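Local coordinates for tudor domain-containing protein 1 (Homo sapiens, PDB 5M9N), which probably acts in the piRNA pathway that represses transposable elements during spermatogenesis, its Tudor domains binding arginine-methylated partners such as Piwi proteins, at residues A[19-24]-A[85-90]. Numbering follows the deposited sequence.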
ATOM      1  N   VAL A  19      12.199   2.998  23.415  1.00 55.35           N
ATOM      2  CA  VAL A  19      11.024   3.392  22.657  1.00 57.43           C
ATOM      3  C   VAL A  19       9.720   3.152  23.428  1.00 61.90           C
ATOM      4  O   VAL A  19       9.372   2.000  23.782  1.00 62.21           O
ATOM      5  CB  VAL A  19      10.953   2.685  21.278  1.00 55.89           C
ATOM      6  CG1 VAL A  19       9.688   3.092  20.550  1.00 55.69           C
ATOM      7  CG2 VAL A  19      12.169   3.018  20.421  1.00 54.13           C
ATOM      8  N   ASP A  20       8.991   4.247  23.656  1.00 65.01           N
ATOM      9  CA  ASP A  20       7.609   4.163  24.077  1.00 68.68           C
ATOM     10  C   ASP A  20       6.849   3.778  22.814  1.00 67.74           C
ATOM     11  O   ASP A  20       6.917   4.485  21.805  1.00 68.02           O
ATOM     12  CB  ASP A  20       7.113   5.501  24.665  1.00 72.11           C
ATOM     13  CG  ASP A  20       5.931   5.328  25.623  1.00 74.33           C
ATOM     14  OD1 ASP A  20       4.990   4.575  25.293  1.00 73.04           O
ATOM     15  OD2 ASP A  20       5.944   5.955  26.711  1.00 78.48           O
ATOM     16  N   LYS A  21       6.169   2.638  22.866  1.00 68.09           N
ATOM     17  CA  LYS A  21       5.322   2.181  21.772  1.00 66.74           C
ATOM     18  C   LYS A  21       4.125   3.110  21.506  1.00 66.44           C
ATOM     19  O   LYS A  21       3.558   3.076  20.405  1.00 65.25           O
ATOM     20  CB  LYS A  21       4.824   0.756  22.036  1.00 68.70           C
ATOM     21  CG  LYS A  21       5.803  -0.331  21.622  1.00 69.47           C
ATOM     22  CD  LYS A  21       5.281  -1.732  21.921  1.00 70.52           C
ATOM     23  CE  LYS A  21       4.013  -2.067  21.140  1.00 71.57           C
ATOM     24  NZ  LYS A  21       3.605  -3.504  21.240  1.00 72.28           N
ATOM     25  N   SER A  22       3.736   3.926  22.492  1.00 65.43           N
ATOM     26  CA  SER A  22       2.814   5.043  22.250  1.00 64.03           C
ATOM     27  C   SER A  22       3.358   5.960  21.175  1.00 62.05           C
ATOM     28  O   SER A  22       2.601   6.491  20.384  1.00 61.46           O
ATOM     29  CB  SER A  22       2.586   5.877  23.512  1.00 65.70           C
ATOM     30  OG  SER A  22       1.936   5.111  24.514  1.00 67.10           O
ATOM     31  N   ASP A  23       4.670   6.149  21.154  1.00 59.79           N
ATOM     32  CA  ASP A  23       5.303   6.957  20.126  1.00 59.38           C
ATOM     33  C   ASP A  23       5.486   6.260  18.766  1.00 56.61           C
ATOM     34  O   ASP A  23       6.160   6.825  17.901  1.00 58.27           O
ATOM     35  CB  ASP A  23       6.670   7.477  20.622  1.00 60.44           C
ATOM     36  CG  ASP A  23       6.572   8.308  21.914  1.00 61.47           C
ATOM     37  OD1 ASP A  23       5.452   8.634  22.393  1.00 62.12           O
ATOM     38  OD2 ASP A  23       7.650   8.650  22.438  1.00 61.60           O
ATOM     39  N   LEU A  24       4.907   5.077  18.546  1.00 52.41           N
ATOM     40  CA  LEU A  24       5.074   4.373  17.271  1.00 50.84           C
ATOM     41  C   LEU A  24       3.811   4.420  16.432  1.00 49.27           C
ATOM     42  O   LEU A  24       3.386   3.415  15.855  1.00 48.32           O
ATOM     43  CB  LEU A  24       5.566   2.932  17.479  1.00 51.39           C
ATOM     44  CG  LEU A  24       7.026   2.846  17.944  1.00 52.77           C
ATOM     45  CD1 LEU A  24       7.466   1.392  18.062  1.00 52.70           C
ATOM     46  CD2 LEU A  24       7.959   3.618  16.995  1.00 53.66           C
ATOM     47  N   ILE A  85       0.957  -7.992  17.390  1.00 36.79           N
ATOM     48  CA  ILE A  85       0.022  -7.839  16.288  1.00 37.71           C
ATOM     49  C   ILE A  85      -0.328  -6.382  16.210  1.00 35.99           C
ATOM     50  O   ILE A  85      -0.610  -5.776  17.205  1.00 36.26           O
ATOM     51  CB  ILE A  85      -1.266  -8.699  16.390  1.00 40.06           C
ATOM     52  CG1 ILE A  85      -0.937 -10.203  16.487  1.00 41.48           C
ATOM     53  CG2 ILE A  85      -2.221  -8.398  15.225  1.00 40.24           C
ATOM     54  CD1 ILE A  85       0.156 -10.688  15.570  1.00 40.97           C
ATOM     55  N   GLY A  86      -0.197  -5.823  15.022  1.00 33.73           N
ATOM     56  CA  GLY A  86      -0.426  -4.409  14.801  1.00 32.80           C
ATOM     57  C   GLY A  86       0.724  -3.444  14.997  1.00 31.35           C
ATOM     58  O   GLY A  86       0.540  -2.260  14.849  1.00 32.35           O
ATOM     59  N   ASP A  87       1.902  -3.910  15.359  1.00 30.71           N
ATOM     60  CA  ASP A  87       3.013  -3.025  15.531  1.00 30.05           C
ATOM     61  C   ASP A  87       3.473  -2.671  14.107  1.00 28.95           C
ATOM     62  O   ASP A  87       3.277  -3.450  13.173  1.00 27.71           O
ATOM     63  CB  ASP A  87       4.195  -3.698  16.227  1.00 30.15           C
ATOM     64  CG  ASP A  87       4.035  -3.758  17.729  1.00 31.04           C
ATOM     65  OD1 ASP A  87       3.032  -3.246  18.251  1.00 31.03           O
ATOM     66  OD2 ASP A  87       4.977  -4.295  18.320  1.00 31.33           O
ATOM     67  N   ILE A  88       4.087  -1.502  13.983  1.00 28.93           N
ATOM     68  CA  ILE A  88       4.910  -1.209  12.787  1.00 28.56           C
ATOM     69  C   ILE A  88       6.330  -1.610  13.124  1.00 28.47           C
ATOM     70  O   ILE A  88       6.778  -1.403  14.242  1.00 29.50           O
ATOM     71  CB  ILE A  88       4.831   0.270  12.406  1.00 28.81           C
ATOM     72  CG1 ILE A  88       3.379   0.679  12.150  1.00 29.22           C
ATOM     73  CG2 ILE A  88       5.603   0.541  11.110  1.00 28.49           C
ATOM     74  CD1 ILE A  88       2.726  -0.007  10.960  1.00 28.80           C
ATOM     75  N   CYS A  89       7.027  -2.219  12.197  1.00 28.06           N
ATOM     76  CA  CYS A  89       8.452  -2.519  12.375  1.00 28.07           C
ATOM     77  C   CYS A  89       9.135  -2.384  11.006  1.00 27.21           C
ATOM     78  O   CYS A  89       8.521  -1.840  10.087  1.00 27.20           O
ATOM     79  CB  CYS A  89       8.614  -3.911  12.967  1.00 28.43           C
ATOM     80  SG  CYS A  89       8.053  -5.254  11.939  1.00 29.52           S
ATOM     81  N   CYS A  90      10.387  -2.810  10.892  1.00 27.15           N
ATOM     82  CA  CYS A  90      11.108  -2.953   9.613  1.00 27.14           C
ATOM     83  C   CYS A  90      11.093  -4.423   9.225  1.00 26.59           C
ATOM     84  O   CYS A  90      11.195  -5.311  10.096  1.00 26.42           O
ATOM     85  CB  CYS A  90      12.532  -2.419   9.712  1.00 28.03           C
ATOM     86  SG  CYS A  90      12.688  -0.790  10.450  1.00 29.84           S
TER
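Lys21 reaches from the 3-10 turn at residues 21-23 to the carboxylate of Asp87, and this salt bridge is the polar link between 19-24 and 85-90. Its ammonium faces both oxygens, though unequally: NZ of Lys21 lies 3.1 Å from OD1 of Asp87 and makes a weak second bond of 3.3 Å to OD2. The ammonium comes in on the syn side of OD1, the side facing OD2. The lysine chain runs extended at first and then bends at chi3 (63°), which brings CE as well as NZ up to the carboxylate; CE of Lys21 is 3.3 Å from OD1 of Asp87. It meets the aspartate side chain nearly perpendicularly. OD2 of Asp87 also accepts a hydrogen bond from the backbone N of Ala84, which, together with the lysine, holds the carboxylate in place just ahead of strand 88-92. That strand belongs to the five-stranded antiparallel sheet of the second Tudor domain, within its SH3-like barrel, whereas 19-24 comes from the N-terminal extension that precedes strand 36-44. Behind Lys21, an Asx turn shapes the start of the 3-10 segment: OD1 of Asp20 accepts a hydrogen bond from the backbone N of Ser22, 3.1 Å away. Leu24 turns its side chain toward the strand and shields part of Ile88, but without close contact: CD1 of Leu24 stays 4.8 Å from the backbone O of Ile88, and CG1 of Ile88 is 4.6 Å from the carbonyl O of Leu24. Leu24 also lies on Ile134 and Leu139, while Ile88 touches Pro26 and Ser103.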